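Local atomic coordinates of phosphoribosyltransferase (Thermus thermophilus, PDB entry 1WD5), a protein that is of unknown function but is probably a type I phosphoribosyltransferase with glycosyltransferase activity. Residues 15-18 with 19-22; 39-42 with 43-47; 81-85 with 86-90; 180-183 with 184-188. All blocks are in the same frame, centred on the assembly; numbering follows the deposited sequence.

Contact 1. Residues 15-18 with 19-22; sequences EALA and PLGL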
# COMPACT_ATOMS: atom_id res chain seq x y z
N GLU A 15 -4.31 10.67 13.63
CA GLU A 15 -5.17 10.90 14.79
C GLU A 15 -6.21 9.78 14.93
O GLU A 15 -6.53 9.35 16.04
CB GLU A 15 -5.86 12.27 14.66
CG GLU A 15 -4.96 13.44 15.05
CD GLU A 15 -5.38 14.77 14.44
OE1 GLU A 15 -6.57 14.92 14.08
OE2 GLU A 15 -4.52 15.67 14.33
N ALA A 16 -6.73 9.29 13.81
CA ALA A 16 -7.71 8.21 13.85
C ALA A 16 -7.04 6.90 14.27
O ALA A 16 -7.69 6.01 14.82
CB ALA A 16 -8.35 8.04 12.47
N LEU A 17 -5.73 6.80 14.03
CA LEU A 17 -4.98 5.59 14.36
C LEU A 17 -4.43 5.55 15.79
O LEU A 17 -4.20 4.47 16.34
CB LEU A 17 -3.80 5.42 13.40
CG LEU A 17 -4.11 5.14 11.92
CD1 LEU A 17 -2.82 5.30 11.11
CD2 LEU A 17 -4.66 3.73 11.76
N ALA A 18 -4.22 6.73 16.38
CA ALA A 18 -3.67 6.83 17.73
C ALA A 18 -4.34 5.95 18.79
O ALA A 18 -3.66 5.33 19.61
CB ALA A 18 -3.69 8.29 18.19
N PRO A 19 -5.68 5.87 18.78
CA PRO A 19 -6.39 5.05 19.77
C PRO A 19 -6.18 3.54 19.65
O PRO A 19 -6.41 2.80 20.61
CB PRO A 19 -7.85 5.43 19.56
CG PRO A 19 -7.79 6.80 18.95
CD PRO A 19 -6.63 6.67 17.99
N LEU A 20 -5.73 3.08 18.48
CA LEU A 20 -5.54 1.65 18.25
C LEU A 20 -4.46 0.97 19.08
O LEU A 20 -4.41 -0.25 19.15
CB LEU A 20 -5.25 1.39 16.77
CG LEU A 20 -6.37 1.78 15.80
CD1 LEU A 20 -5.98 1.39 14.39
CD2 LEU A 20 -7.66 1.09 16.20
N GLY A 21 -3.58 1.75 19.70
CA GLY A 21 -2.54 1.17 20.52
C GLY A 21 -1.39 0.51 19.77
O GLY A 21 -0.77 -0.43 20.28
N LEU A 22 -1.10 0.99 18.57
CA LEU A 22 0.00 0.44 17.80
C LEU A 22 1.29 0.85 18.50
O LEU A 22 1.37 1.93 19.06
CB LEU A 22 -0.02 1.01 16.38
CG LEU A 22 -1.28 0.65 15.59
CD1 LEU A 22 -1.38 1.54 14.36
CD2 LEU A 22 -1.23 -0.82 15.19
O HOH W 1 -2.03 3.35 17.75
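The C-terminal end of helix 6-17 runs into a short 3-10 turn here, and Leu-17 and Leu-20 meet across the change. The carbonyl oxygen of Leu-17 takes the amide of Leu-20, with N to O 3.0 Å and an N-H...O angle of 149°. The donor sits above the carbonyl plane, 48° out of it, consistent with a tight i to i+3 turn. The same oxygen also receives a bond from a water, which in turn accepts from Leu-22 N, 2.7 Å from the water oxygen. One carbonyl thus holds the turn directly and, through the water, the chain that leaves it. Pro-19 has no amide hydrogen to give. Its CD lies 3.3 Å from Glu-15 O, where the next helical N-H would have pointed, so the regular bonding pattern of the helix is interrupted at this residue. Pro-19 CD also lies 3.4 Å from Ala-16 O. Beyond the turn, Gly-21 has positive phi (75°) and swings the chain toward strand 26-29. With CG beside the backbone N in both, the side chains of Leu-17 and Leu-20 cross at a slant, CD2 of Leu-17 to CD1 of Leu-20 at 3.8 Å. Leu-17 is buried and reaches Val-124 and Val-152 of the sheet, while both leucines touch Val-173 of strand 171-174.

Contact 2. Residues 39-42 with 43-47; sequences DEVA and RRLGG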
# COMPACT_ATOMS: atom_id res chain seq x y z
N ASP A 39 4.35 9.17 5.30
CA ASP A 39 5.41 9.87 6.00
C ASP A 39 4.83 10.73 7.13
O ASP A 39 5.38 10.76 8.24
CB ASP A 39 6.20 10.76 5.04
CG ASP A 39 7.33 11.51 5.73
OD1 ASP A 39 8.37 10.89 6.03
OD2 ASP A 39 7.16 12.72 5.99
N GLU A 40 3.73 11.43 6.85
CA GLU A 40 3.12 12.27 7.87
C GLU A 40 2.61 11.40 9.02
O GLU A 40 2.75 11.76 10.18
CB GLU A 40 1.96 13.08 7.26
CG GLU A 40 1.35 14.16 8.17
CD GLU A 40 2.35 15.23 8.59
OE1 GLU A 40 3.28 15.53 7.81
OE2 GLU A 40 2.21 15.77 9.71
N VAL A 41 2.03 10.25 8.69
CA VAL A 41 1.52 9.35 9.72
C VAL A 41 2.67 8.85 10.59
O VAL A 41 2.59 8.88 11.81
CB VAL A 41 0.81 8.12 9.11
CG1 VAL A 41 0.56 7.07 10.19
CG2 VAL A 41 -0.51 8.54 8.48
N ALA A 42 3.74 8.40 9.95
CA ALA A 42 4.90 7.89 10.67
C ALA A 42 5.47 8.94 11.63
O ALA A 42 5.85 8.62 12.75
CB ALA A 42 5.98 7.45 9.68
N ARG A 43 5.52 10.19 11.18
CA ARG A 43 6.04 11.26 12.03
C ARG A 43 5.12 11.58 13.22
O ARG A 43 5.60 11.89 14.31
CB ARG A 43 6.28 12.53 11.20
CG ARG A 43 7.38 12.37 10.16
CD ARG A 43 7.49 13.57 9.21
NE ARG A 43 8.57 13.33 8.25
CZ ARG A 43 9.86 13.38 8.56
NH1 ARG A 43 10.23 13.68 9.80
NH2 ARG A 43 10.78 13.10 7.65
N ARG A 44 3.81 11.48 13.01
CA ARG A 44 2.88 11.77 14.09
C ARG A 44 2.76 10.63 15.10
O ARG A 44 2.55 10.87 16.28
CB ARG A 44 1.49 12.12 13.52
CG ARG A 44 1.53 13.25 12.51
CD ARG A 44 0.50 14.32 12.79
NE ARG A 44 0.75 15.52 12.00
CZ ARG A 44 0.35 16.74 12.34
NH1 ARG A 44 -0.33 16.91 13.47
NH2 ARG A 44 0.64 17.78 11.57
N LEU A 45 2.91 9.39 14.63
CA LEU A 45 2.81 8.24 15.53
C LEU A 45 4.15 7.80 16.12
O LEU A 45 4.20 6.87 16.93
CB LEU A 45 2.19 7.05 14.79
CG LEU A 45 0.71 7.12 14.39
CD1 LEU A 45 0.32 5.85 13.65
CD2 LEU A 45 -0.14 7.28 15.64
N GLY A 46 5.23 8.47 15.74
CA GLY A 46 6.53 8.08 16.25
C GLY A 46 6.94 6.73 15.69
O GLY A 46 7.62 5.95 16.35
N GLY A 47 6.51 6.46 14.47
CA GLY A 47 6.84 5.20 13.83
C GLY A 47 7.97 5.34 12.82
O GLY A 47 8.69 6.34 12.80
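Asp-39 and Arg-43 form a salt bridge one helical turn apart, with OD2 of Asp-39 2.7 Å from NE of Arg-43. The oxygen lies at the guanidinium edge, in its plane. It is met on its syn side, somewhat out of the carboxylate plane, and the two planes are 62° apart. Glu-40 and Arg-44 repeat the i to i+4 spacing with another geometry. OE2 of Glu-40 uses its anti lone pair toward NE of Arg-44, also 2.7 Å away, and NH2 adds a weak bond to OE2. Glu-40 gets there by a bend at chi2 (61°). Past Gly-46, with its positive phi, Gly-47 N bonds back to Ala-42 O at 2.8 Å, a six-to-one bond as in Schellman-type helix ends. On the inner side Val-41 CG1 lies beside Leu-45 CD1. Arg-7 pairs with both acids, Asp-39 OD2 and Glu-40 OE1, and probably helps position them; Trp-206 donates to Asp-39 OD1. An alanine at Asp-39 would probably leave Arg-43 without its acid along the helix and the Trp-206 indole N-H without its acceptor. Val-41 and Leu-45 face helix 6-17, and Val-41 and Ala-42 rest on Val-27, within the beta-alpha-beta unit of strand 26-29, helix 33-45 and strand 48-59.

Contact 3. Residues 81-85 with 86-90; sequences YALRY and ADQSY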
# COMPACT_ATOMS: atom_id res chain seq x y z
N TYR A 81 -7.24 -19.78 -4.68
CA TYR A 81 -7.96 -20.18 -5.89
C TYR A 81 -7.22 -19.96 -7.20
O TYR A 81 -7.76 -20.23 -8.27
CB TYR A 81 -9.29 -19.44 -5.92
CG TYR A 81 -9.15 -17.95 -5.67
CD1 TYR A 81 -8.73 -17.09 -6.68
CD2 TYR A 81 -9.41 -17.41 -4.41
CE1 TYR A 81 -8.59 -15.72 -6.45
CE2 TYR A 81 -9.27 -16.04 -4.17
CZ TYR A 81 -8.86 -15.20 -5.19
OH TYR A 81 -8.74 -13.85 -4.97
N ALA A 82 -5.98 -19.49 -7.13
CA ALA A 82 -5.19 -19.22 -8.33
C ALA A 82 -5.20 -20.34 -9.37
O ALA A 82 -5.50 -20.11 -10.54
CB ALA A 82 -3.76 -18.88 -7.95
N LEU A 83 -4.86 -21.55 -8.94
CA LEU A 83 -4.81 -22.67 -9.87
C LEU A 83 -6.16 -23.07 -10.46
O LEU A 83 -6.22 -23.85 -11.41
CB LEU A 83 -4.15 -23.88 -9.20
CG LEU A 83 -2.68 -23.65 -8.84
CD1 LEU A 83 -2.12 -24.85 -8.08
CD2 LEU A 83 -1.89 -23.41 -10.13
N ARG A 84 -7.24 -22.54 -9.89
CA ARG A 84 -8.57 -22.86 -10.41
C ARG A 84 -8.92 -21.94 -11.57
O ARG A 84 -9.89 -22.18 -12.29
CB ARG A 84 -9.63 -22.74 -9.30
CG ARG A 84 -9.59 -23.88 -8.30
CD ARG A 84 -10.92 -24.03 -7.56
NE ARG A 84 -11.09 -23.05 -6.49
CZ ARG A 84 -10.53 -23.14 -5.29
NH1 ARG A 84 -9.75 -24.17 -4.99
NH2 ARG A 84 -10.75 -22.20 -4.39
N TYR A 85 -8.11 -20.90 -11.76
CA TYR A 85 -8.32 -19.94 -12.84
C TYR A 85 -7.20 -19.96 -13.88
O TYR A 85 -7.35 -19.41 -14.97
CB TYR A 85 -8.44 -18.52 -12.31
CG TYR A 85 -9.73 -18.20 -11.62
CD1 TYR A 85 -9.88 -18.39 -10.24
CD2 TYR A 85 -10.81 -17.69 -12.33
CE1 TYR A 85 -11.08 -18.07 -9.60
CE2 TYR A 85 -12.01 -17.37 -11.71
CZ TYR A 85 -12.13 -17.56 -10.34
OH TYR A 85 -13.31 -17.22 -9.71
N ALA A 86 -6.08 -20.59 -13.55
CA ALA A 86 -4.96 -20.62 -14.47
C ALA A 86 -4.01 -21.76 -14.13
O ALA A 86 -4.05 -22.31 -13.03
CB ALA A 86 -4.20 -19.29 -14.42
N ASP A 87 -3.15 -22.10 -15.09
CA ASP A 87 -2.17 -23.16 -14.89
C ASP A 87 -0.92 -22.51 -14.32
O ASP A 87 -0.75 -21.29 -14.42
CB ASP A 87 -1.84 -23.84 -16.21
CG ASP A 87 -1.05 -22.94 -17.14
OD1 ASP A 87 -1.64 -22.04 -17.77
OD2 ASP A 87 0.17 -23.14 -17.23
N GLN A 88 -0.04 -23.31 -13.73
CA GLN A 88 1.17 -22.79 -13.13
C GLN A 88 2.09 -22.04 -14.10
O GLN A 88 2.65 -21.01 -13.74
CB GLN A 88 1.95 -23.93 -12.46
CG GLN A 88 3.14 -23.48 -11.61
CD GLN A 88 2.72 -22.70 -10.38
OE1 GLN A 88 1.75 -23.06 -9.71
NE2 GLN A 88 3.45 -21.64 -10.06
N SER A 89 2.24 -22.55 -15.32
CA SER A 89 3.11 -21.89 -16.29
C SER A 89 2.65 -20.47 -16.60
O SER A 89 3.48 -19.57 -16.75
CB SER A 89 3.20 -22.71 -17.58
OG SER A 89 2.05 -22.55 -18.37
N TYR A 90 1.34 -20.25 -16.69
CA TYR A 90 0.84 -18.90 -16.96
C TYR A 90 1.22 -18.01 -15.78
O TYR A 90 1.76 -16.91 -15.95
CB TYR A 90 -0.68 -18.87 -17.10
CG TYR A 90 -1.24 -17.47 -17.00
CD1 TYR A 90 -1.27 -16.62 -18.12
CD2 TYR A 90 -1.67 -16.95 -15.78
CE1 TYR A 90 -1.69 -15.29 -18.00
CE2 TYR A 90 -2.09 -15.64 -15.65
CZ TYR A 90 -2.10 -14.81 -16.76
OH TYR A 90 -2.52 -13.51 -16.62
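Leu-83 keeps its CG beside the backbone N (chi1 -65°), and with CD1 extended the other methyl, CD2, is left facing Gln-88. Gln-88 answers with CG anti to its own N (-171°) and a bend at chi2, which brings the amide end back toward Leu-83. CD2 of Leu-83 then lies 3.7 Å from OE1 of Gln-88, the two side chains crossing at a slant. This is an apolar methyl beside a carbonyl oxygen, so it is van der Waals contact. The amide nitrogen NE2 is taken by Glu-92, one turn further on, which helps fix the rotation of the group. The backbone meets more closely. Ala-86 N gives a weak bond to Ala-82 O at 3.1 Å, and Leu-83 CA comes 3.3 Å from Ala-86 O in a CH...O contact. This is the junction between the short, weakly bonded helix 82-85 and the long helix 88-112. Ala-86 is extended and breaks the helical path between them. Asp-87 follows at the N-cap position of the long helix. Its OD2 accepts from Tyr-90 N and more weakly from Ser-89 N, but the placing of that oxygen, and so the geometry of these capping bonds, is doubtful. Around the junction, Tyr-85 meets Phe-65 edge-to-face and also touches Leu-67 of strand 66-71. The hydroxyl of Tyr-90 is bonded to Gly-58 O, and Ala-86 and Tyr-90 both pack on Pro-60.

Contact 4. Residues 180-183 with 184-188; sequences DFAA and VGAYY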
# COMPACT_ATOMS: atom_id res chain seq x y z
N ASP A 180 -21.14 7.99 -2.85
CA ASP A 180 -21.09 8.42 -4.24
C ASP A 180 -19.65 8.69 -4.66
O ASP A 180 -19.36 9.65 -5.39
CB ASP A 180 -21.94 9.68 -4.43
CG ASP A 180 -21.51 10.82 -3.53
OD1 ASP A 180 -21.37 10.60 -2.30
OD2 ASP A 180 -21.31 11.94 -4.04
N PHE A 181 -18.74 7.83 -4.21
CA PHE A 181 -17.32 7.95 -4.51
C PHE A 181 -17.08 8.29 -5.97
O PHE A 181 -17.53 7.57 -6.87
CB PHE A 181 -16.59 6.65 -4.18
CG PHE A 181 -15.10 6.73 -4.36
CD1 PHE A 181 -14.29 7.25 -3.35
CD2 PHE A 181 -14.51 6.30 -5.54
CE1 PHE A 181 -12.91 7.33 -3.52
CE2 PHE A 181 -13.13 6.38 -5.72
CZ PHE A 181 -12.33 6.89 -4.71
N ALA A 182 -16.35 9.38 -6.21
CA ALA A 182 -16.03 9.79 -7.57
C ALA A 182 -14.65 9.25 -7.91
O ALA A 182 -14.52 8.18 -8.50
CB ALA A 182 -16.04 11.31 -7.65
N ALA A 183 -13.62 10.00 -7.53
CA ALA A 183 -12.24 9.62 -7.78
C ALA A 183 -11.42 10.13 -6.60
O ALA A 183 -11.81 11.11 -5.95
CB ALA A 183 -11.75 10.24 -9.07
N VAL A 184 -10.30 9.48 -6.31
CA VAL A 184 -9.47 9.91 -5.19
C VAL A 184 -9.12 11.39 -5.25
O VAL A 184 -9.27 12.10 -4.26
CB VAL A 184 -8.16 9.11 -5.12
CG1 VAL A 184 -7.27 9.67 -4.02
CG2 VAL A 184 -8.46 7.64 -4.86
N GLY A 185 -8.66 11.84 -6.41
CA GLY A 185 -8.28 13.24 -6.57
C GLY A 185 -9.39 14.24 -6.32
O GLY A 185 -9.12 15.41 -6.06
N ALA A 186 -10.63 13.79 -6.38
CA ALA A 186 -11.75 14.70 -6.16
C ALA A 186 -11.85 15.14 -4.69
O ALA A 186 -12.50 16.14 -4.40
CB ALA A 186 -13.06 14.04 -6.59
N TYR A 187 -11.20 14.42 -3.79
CA TYR A 187 -11.28 14.78 -2.38
C TYR A 187 -10.09 15.56 -1.83
O TYR A 187 -9.95 15.71 -0.62
CB TYR A 187 -11.53 13.52 -1.54
CG TYR A 187 -12.74 12.76 -2.02
CD1 TYR A 187 -12.63 11.75 -2.97
CD2 TYR A 187 -14.02 13.11 -1.58
CE1 TYR A 187 -13.75 11.10 -3.48
CE2 TYR A 187 -15.16 12.47 -2.08
CZ TYR A 187 -15.01 11.47 -3.03
OH TYR A 187 -16.12 10.84 -3.55
N TYR A 188 -9.25 16.06 -2.73
CA TYR A 188 -8.08 16.84 -2.35
C TYR A 188 -8.05 18.19 -3.09
O TYR A 188 -8.20 18.24 -4.31
CB TYR A 188 -6.80 16.08 -2.67
CG TYR A 188 -6.49 14.90 -1.76
CD1 TYR A 188 -7.00 13.62 -2.04
CD2 TYR A 188 -5.68 15.05 -0.64
CE1 TYR A 188 -6.69 12.53 -1.22
CE2 TYR A 188 -5.37 13.97 0.19
CZ TYR A 188 -5.88 12.72 -0.10
OH TYR A 188 -5.57 11.66 0.72
O HOH W 2 -18.55 12.19 -3.17
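The rings of Phe-181 and Tyr-187 are near parallel, planes 24° apart, but slid past each other so that they barely overlap. Their centroids are 5.7 Å apart; CE1 of Tyr-187 lies 3.9 Å from CE1 of Phe-181, and about as near to its CD1. One face of the Tyr-187 ring carries Ala-186 CB toward its rim. One face of Phe-181 has Ala-183 N, also off-centre, and CG2 of Val-184 lies at the ring edge, in plane. At the edge of Tyr-187, near its plane, Ala-182 N donates to the hydroxyl, N to OH 3.0 Å with an N-H...O angle of 156°. A water lies 2.8 Å from the same OH and donates to OD2 of Asp-180. Chi1 of -55° sets the tyrosine CG beside its backbone N, from where the ring reaches back along the chain. A phenylalanine at Tyr-187 would probably leave the Ala-182 amide without this acceptor and the water without one of its partners. Ala-186 N bonds to Ala-183 O at 3.0 Å. That bond closes the single 3-10 turn 184-186, in the long connection from strand 171-174 to helix 196-204, where a tyrosine hydroxyl ties the turn to the irregular chain before it.

Along the chain the contacts come in series, 1 to 4, all within the range of the phosphoribosyltransferase domain. Contacts 1 and 2 are neighbours, with centres about 11 Å apart. They touch where Leu-17 of helix 6-17 packs on Val-41 and Leu-45 of helix 33-45, so two helix ends share one apolar patch against the sheet. Contact 3 lies on the opposite side of the chain's centre, its centre about 39 Å from that of contact 1 and 40 Å from that of contact 2. It links strand 76-78 at one sheet edge to helix 88-112. Contact 4 follows the opposite edge strand, 171-174, about 25 Å from contact 1 between centres. Together they mark helix ends and connections around one mixed sheet.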